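Local atomic coordinates of probable adenylyl-sulfate kinase (Aeropyrum pernix, PDB entry 2YVU), a protein that probably phosphorylates adenosine 5'-phosphosulfate with ATP to give 3'-phosphoadenylyl sulfate, the activated form of sulfate. Residues 10-15 and 82-87; 36-42 and 178-182. One frame throughout, in Å; residues are numbered along the deposited sequence.

Contact 1 of 2, residues 10-15 and 82-87; sequences IEKGIV and ARNGVI
A Schellman motif ends helix 64-82 here, just before strand 87-91 of this P-loop kinase fold. Residues 10-15 run alongside, leading into strand 14-19; Lys-12 CA lies 4.2 Å from Gly-85 CA. Gly-85 is the C-prime residue, at phi/psi 86/6; a CB there would jam against the preceding carbonyl O and clash with Ile-10 O. Gly-85 N bonds back to Ala-82 O at 3.1 Å and Val-86 N to Leu-81 O. The same Ala-82 O takes a straight bond from Gly-13 N at 2.8 Å. Lys-12 NZ (chi1 and chi2 both m) reaches Arg-83 O at 2.8 Å. Val-86 O receives a weak bond from Ile-14 N (3.4 Å) and a CA-H...O contact from Gly-13 CA (3.2 Å); a CB on Gly-13 would clash there. The Arg-83 guanidinium makes salt bridges to Glu-110 and to Glu-45 of the second subunit; Arg-43 of that subunit hydrogen-bonds Ile-10 O. One water accepts from Ile-10 N at 3.1 Å and lies 2.9 Å from Gly-85 O.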
loop_
_atom_site.group_PDB
_atom_site.type_symbol
_atom_site.label_atom_id
_atom_site.label_comp_id
_atom_site.label_asym_id
_atom_site.label_seq_id
_atom_site.Cartn_x
_atom_site.Cartn_y
_atom_site.Cartn_z
ATOM N N ILE A 10 10.880 -12.104 11.331
ATOM C CA ILE A 10 10.210 -13.322 10.877
ATOM C C ILE A 10 10.150 -13.302 9.346
ATOM O O ILE A 10 10.012 -12.243 8.739
ATOM C CB ILE A 10 8.779 -13.450 11.476
ATOM C CG1 ILE A 10 7.920 -12.245 11.090
ATOM C CG2 ILE A 10 8.859 -13.509 13.000
ATOM C CD1 ILE A 10 6.481 -12.325 11.616
ATOM N N GLU A 11 10.260 -14.465 8.718
ATOM C CA GLU A 11 10.239 -14.529 7.258
ATOM C C GLU A 11 8.938 -14.014 6.650
ATOM O O GLU A 11 8.963 -13.150 5.776
ATOM C CB GLU A 11 10.502 -15.963 6.780
ATOM C CG GLU A 11 10.709 -16.095 5.275
ATOM C CD GLU A 11 11.266 -17.456 4.878
ATOM O OE1 GLU A 11 10.535 -18.465 4.993
ATOM O OE2 GLU A 11 12.443 -17.518 4.460
ATOM N N LYS A 12 7.802 -14.533 7.104
ATOM C CA LYS A 12 6.521 -14.086 6.561
ATOM C C LYS A 12 5.539 -13.688 7.649
ATOM O O LYS A 12 5.457 -14.332 8.700
ATOM C CB LYS A 12 5.905 -15.177 5.683
ATOM C CG LYS A 12 6.776 -15.604 4.504
ATOM C CD LYS A 12 6.983 -14.484 3.490
ATOM C CE LYS A 12 8.016 -14.884 2.423
ATOM N NZ LYS A 12 8.369 -13.775 1.475
ATOM N N GLY A 13 4.792 -12.616 7.399
ATOM C CA GLY A 13 3.834 -12.161 8.382
ATOM C C GLY A 13 2.483 -12.781 8.096
ATOM O O GLY A 13 2.404 -13.831 7.458
ATOM N N ILE A 14 1.419 -12.131 8.556
ATOM C CA ILE A 14 0.058 -12.632 8.341
ATOM C C ILE A 14 -0.856 -11.431 8.170
ATOM O O ILE A 14 -0.450 -10.308 8.435
ATOM C CB ILE A 14 -0.477 -13.431 9.568
ATOM C CG1 ILE A 14 -0.493 -12.527 10.804
ATOM C CG2 ILE A 14 0.388 -14.675 9.822
ATOM C CD1 ILE A 14 -1.088 -13.195 12.042
ATOM N N VAL A 15 -2.083 -11.673 7.726
ATOM C CA VAL A 15 -3.066 -10.604 7.557
ATOM C C VAL A 15 -4.253 -10.947 8.446
ATOM O O VAL A 15 -4.894 -11.991 8.277
ATOM C CB VAL A 15 -3.574 -10.478 6.072
ATOM C CG1 VAL A 15 -4.638 -9.328 5.964
ATOM C CG2 VAL A 15 -2.423 -10.186 5.156
ATOM N N ALA A 82 3.018 -8.167 4.308
ATOM C CA ALA A 82 3.103 -9.481 4.922
ATOM C C ALA A 82 4.192 -10.369 4.335
ATOM O O ALA A 82 4.838 -11.117 5.071
ATOM C CB ALA A 82 1.737 -10.178 4.858
ATOM N N ARG A 83 4.403 -10.308 3.024
ATOM C CA ARG A 83 5.456 -11.129 2.446
ATOM C C ARG A 83 6.816 -10.598 2.873
ATOM O O ARG A 83 7.841 -11.232 2.609
ATOM C CB ARG A 83 5.355 -11.204 0.908
ATOM C CG ARG A 83 5.762 -9.973 0.108
ATOM C CD ARG A 83 5.309 -10.205 -1.324
ATOM N NE ARG A 83 5.787 -9.222 -2.298
ATOM C CZ ARG A 83 5.314 -9.152 -3.540
ATOM N NH1 ARG A 83 4.360 -10.001 -3.920
ATOM N NH2 ARG A 83 5.797 -8.269 -4.408
ATOM N N ASN A 84 6.839 -9.437 3.532
ATOM C CA ASN A 84 8.112 -8.908 4.008
ATOM C C ASN A 84 8.224 -8.975 5.518
ATOM O O ASN A 84 8.910 -8.167 6.126
ATOM C CB ASN A 84 8.342 -7.476 3.512
ATOM C CG ASN A 84 8.718 -7.436 2.036
ATOM O OD1 ASN A 84 9.845 -7.750 1.667
ATOM N ND2 ASN A 84 7.767 -7.082 1.190
ATOM N N GLY A 85 7.518 -9.933 6.116
ATOM C CA GLY A 85 7.595 -10.140 7.556
ATOM C C GLY A 85 6.699 -9.351 8.487
ATOM O O GLY A 85 6.818 -9.477 9.692
ATOM N N VAL A 86 5.772 -8.574 7.941
ATOM C CA VAL A 86 4.903 -7.760 8.754
ATOM C C VAL A 86 3.562 -8.395 9.106
ATOM O O VAL A 86 2.935 -9.046 8.278
ATOM C CB VAL A 86 4.608 -6.436 8.028
ATOM C CG1 VAL A 86 3.735 -5.545 8.899
ATOM C CG2 VAL A 86 5.920 -5.747 7.641
ATOM N N ILE A 87 3.126 -8.183 10.339
ATOM C CA ILE A 87 1.825 -8.657 10.789
ATOM C C ILE A 87 0.885 -7.508 10.432
ATOM O O ILE A 87 0.992 -6.416 10.996
ATOM C CB ILE A 87 1.811 -8.897 12.319
ATOM C CG1 ILE A 87 2.722 -10.095 12.667
ATOM C CG2 ILE A 87 0.364 -9.152 12.791
ATOM C CD1 ILE A 87 2.862 -10.367 14.175
HETATM O O HOH W 1 9.596 -9.442 10.473
#

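Contact 2 of 2, residues 36-42 and 178-182; sequences LLQKEGY and YSLVK
Tyr-178, Lys-182 and Leu-37 lose most surface in this contact between the C-terminal end of helix 26-39 and helix 170-184. The nearest CA atoms are those of Leu-36 and Tyr-178, 8.2 Å apart, so side chains fill the gap. Tyr-178 has chi1 t and its CA-to-CB bond points toward the other segment. Tyr-178 OH gives a very short hydrogen bond to Glu-40 OE2, 2.3 Å, near the ring plane. Leu-36 CD1 lies 3.6 Å from Tyr-178 CD2. Lys-182 lies one turn on, its N bonded to Tyr-178 O at 2.9 Å. Three m angles, chi1 to chi3, curl its chain, and Lys-182 NZ makes a 2.6 Å salt bridge with Glu-40 OE1. The two helices pack on the same side of the parallel sheet of this P-loop fold. Helix 26-39 closes with a Schellman motif: Gly-41 has phi/psi 94/10, and Tyr-42 N bonds to Leu-37 O at 3.1 Å. The chain then turns toward strand 44-48, and Tyr-42 OH accepts a weak 3.3 Å bond from Lys-182 NZ. Leu-37 (chi1 m, chi2 t) sets CD2 4.2 Å from Tyr-178 CE2, 4.3 Å from Val-181 CG1 and 4.2 Å from Lys-182 CD.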
loop_
_atom_site.group_PDB
_atom_site.type_symbol
_atom_site.label_atom_id
_atom_site.label_comp_id
_atom_site.label_asym_id
_atom_site.label_seq_id
_atom_site.Cartn_x
_atom_site.Cartn_y
_atom_site.Cartn_z
ATOM N N LEU A 36 0.058 -4.777 21.707
ATOM C CA LEU A 36 0.616 -5.982 22.328
ATOM C C LEU A 36 1.772 -6.614 21.551
ATOM O O LEU A 36 2.815 -6.960 22.116
ATOM C CB LEU A 36 -0.476 -7.044 22.501
ATOM C CG LEU A 36 -1.625 -6.845 23.501
ATOM C CD1 LEU A 36 -2.555 -8.066 23.443
ATOM C CD2 LEU A 36 -1.088 -6.674 24.917
ATOM N N LEU A 37 1.574 -6.790 20.254
ATOM C CA LEU A 37 2.582 -7.399 19.406
ATOM C C LEU A 37 3.805 -6.514 19.208
ATOM O O LEU A 37 4.922 -7.005 19.171
ATOM C CB LEU A 37 1.967 -7.750 18.051
ATOM C CG LEU A 37 0.807 -8.727 18.152
ATOM C CD1 LEU A 37 0.015 -8.696 16.863
ATOM C CD2 LEU A 37 1.351 -10.146 18.441
ATOM N N GLN A 38 3.592 -5.215 19.049
ATOM C CA GLN A 38 4.725 -4.321 18.872
ATOM C C GLN A 38 5.572 -4.370 20.138
ATOM O O GLN A 38 6.782 -4.574 20.070
ATOM C CB GLN A 38 4.249 -2.894 18.571
ATOM C CG GLN A 38 3.623 -2.763 17.178
ATOM C CD GLN A 38 3.077 -1.365 16.878
ATOM O OE1 GLN A 38 2.675 -0.633 17.782
ATOM N NE2 GLN A 38 3.038 -1.005 15.597
ATOM N N LYS A 39 4.938 -4.216 21.299
ATOM C CA LYS A 39 5.686 -4.271 22.552
ATOM C C LYS A 39 6.492 -5.563 22.661
ATOM O O LYS A 39 7.498 -5.611 23.355
ATOM C CB LYS A 39 4.744 -4.101 23.743
ATOM C CG LYS A 39 4.320 -2.652 23.951
ATOM C CD LYS A 39 3.251 -2.530 25.031
ATOM C CE LYS A 39 2.887 -1.073 25.316
ATOM N NZ LYS A 39 1.835 -0.955 26.383
ATOM N N GLU A 40 6.066 -6.609 21.960
ATOM C CA GLU A 40 6.806 -7.871 21.975
ATOM C C GLU A 40 7.881 -7.859 20.898
ATOM O O GLU A 40 8.622 -8.824 20.742
ATOM C CB GLU A 40 5.872 -9.064 21.749
ATOM C CG GLU A 40 4.932 -9.324 22.906
ATOM C CD GLU A 40 4.144 -10.616 22.750
ATOM O OE1 GLU A 40 4.532 -11.468 21.928
ATOM O OE2 GLU A 40 3.141 -10.783 23.470
ATOM N N GLY A 41 7.938 -6.771 20.137
ATOM C CA GLY A 41 8.952 -6.638 19.101
ATOM C C GLY A 41 8.628 -7.046 17.675
ATOM O O GLY A 41 9.523 -7.121 16.846
ATOM N N TYR A 42 7.371 -7.328 17.371
ATOM C CA TYR A 42 7.027 -7.722 16.005
ATOM C C TYR A 42 6.795 -6.472 15.170
ATOM O O TYR A 42 6.437 -5.425 15.703
ATOM C CB TYR A 42 5.742 -8.550 15.982
ATOM C CG TYR A 42 5.861 -9.954 16.535
ATOM C CD1 TYR A 42 6.428 -10.971 15.774
ATOM C CD2 TYR A 42 5.354 -10.274 17.790
ATOM C CE1 TYR A 42 6.477 -12.281 16.250
ATOM C CE2 TYR A 42 5.403 -11.585 18.280
ATOM C CZ TYR A 42 5.963 -12.583 17.498
ATOM O OH TYR A 42 5.980 -13.897 17.928
ATOM N N TYR A 178 -5.391 -12.444 20.306
ATOM C CA TYR A 178 -3.952 -12.533 20.482
ATOM C C TYR A 178 -3.503 -13.988 20.544
ATOM O O TYR A 178 -2.460 -14.323 20.006
ATOM C CB TYR A 178 -3.546 -11.783 21.759
ATOM C CG TYR A 178 -2.108 -12.016 22.197
ATOM C CD1 TYR A 178 -1.742 -13.191 22.860
ATOM C CD2 TYR A 178 -1.118 -11.059 21.956
ATOM C CE1 TYR A 178 -0.437 -13.408 23.273
ATOM C CE2 TYR A 178 0.204 -11.268 22.367
ATOM C CZ TYR A 178 0.531 -12.444 23.024
ATOM O OH TYR A 178 1.814 -12.667 23.432
ATOM N N SER A 179 -4.283 -14.857 21.188
ATOM C CA SER A 179 -3.904 -16.275 21.286
ATOM C C SER A 179 -3.911 -16.960 19.924
ATOM O O SER A 179 -3.033 -17.779 19.636
ATOM C CB SER A 179 -4.842 -17.026 22.234
ATOM O OG SER A 179 -4.688 -16.574 23.569
ATOM N N LEU A 180 -4.895 -16.624 19.086
ATOM C CA LEU A 180 -4.997 -17.197 17.735
ATOM C C LEU A 180 -3.788 -16.701 16.924
ATOM O O LEU A 180 -3.088 -17.486 16.274
ATOM C CB LEU A 180 -6.301 -16.741 17.037
ATOM C CG LEU A 180 -6.963 -17.542 15.889
ATOM C CD1 LEU A 180 -7.535 -16.585 14.819
ATOM C CD2 LEU A 180 -5.974 -18.478 15.243
ATOM N N VAL A 181 -3.538 -15.395 16.971
ATOM C CA VAL A 181 -2.411 -14.825 16.232
ATOM C C VAL A 181 -1.093 -15.493 16.640
ATOM O O VAL A 181 -0.316 -15.923 15.790
ATOM C CB VAL A 181 -2.290 -13.294 16.480
ATOM C CG1 VAL A 181 -0.928 -12.799 16.024
ATOM C CG2 VAL A 181 -3.391 -12.549 15.694
ATOM N N LYS A 182 -0.840 -15.571 17.945
ATOM C CA LYS A 182 0.401 -16.180 18.419
ATOM C C LYS A 182 0.471 -17.659 18.051
ATOM O O LYS A 182 1.546 -18.200 17.823
ATOM C CB LYS A 182 0.532 -16.007 19.937
ATOM C CG LYS A 182 0.702 -14.559 20.364
ATOM C CD LYS A 182 2.082 -13.990 19.994
ATOM C CE LYS A 182 3.175 -14.641 20.847
ATOM N NZ LYS A 182 4.453 -13.875 20.869
#

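From the N terminus, residues 10-15 come first and lead into strand 14-19. The chain then passes through the P-loop, probably the ATP site, into helix 26-39, whose end opens contact 2. Strand 44-48 and helix 64-82 follow, and residues 82-87 close contact 1 at the entry to strand 87-91. Contact 2 stays open until helix 170-184, close to the C terminus. The two loops therefore cross. Contact 1 ties together the starts of two neighbouring central strands; contact 2 joins two helices over the sheet. They meet directly: Ile-87 CD1 is 3.8 Å from Tyr-42 CG, and Ile-14 CD1 is 4.0 Å from Val-181 CG1.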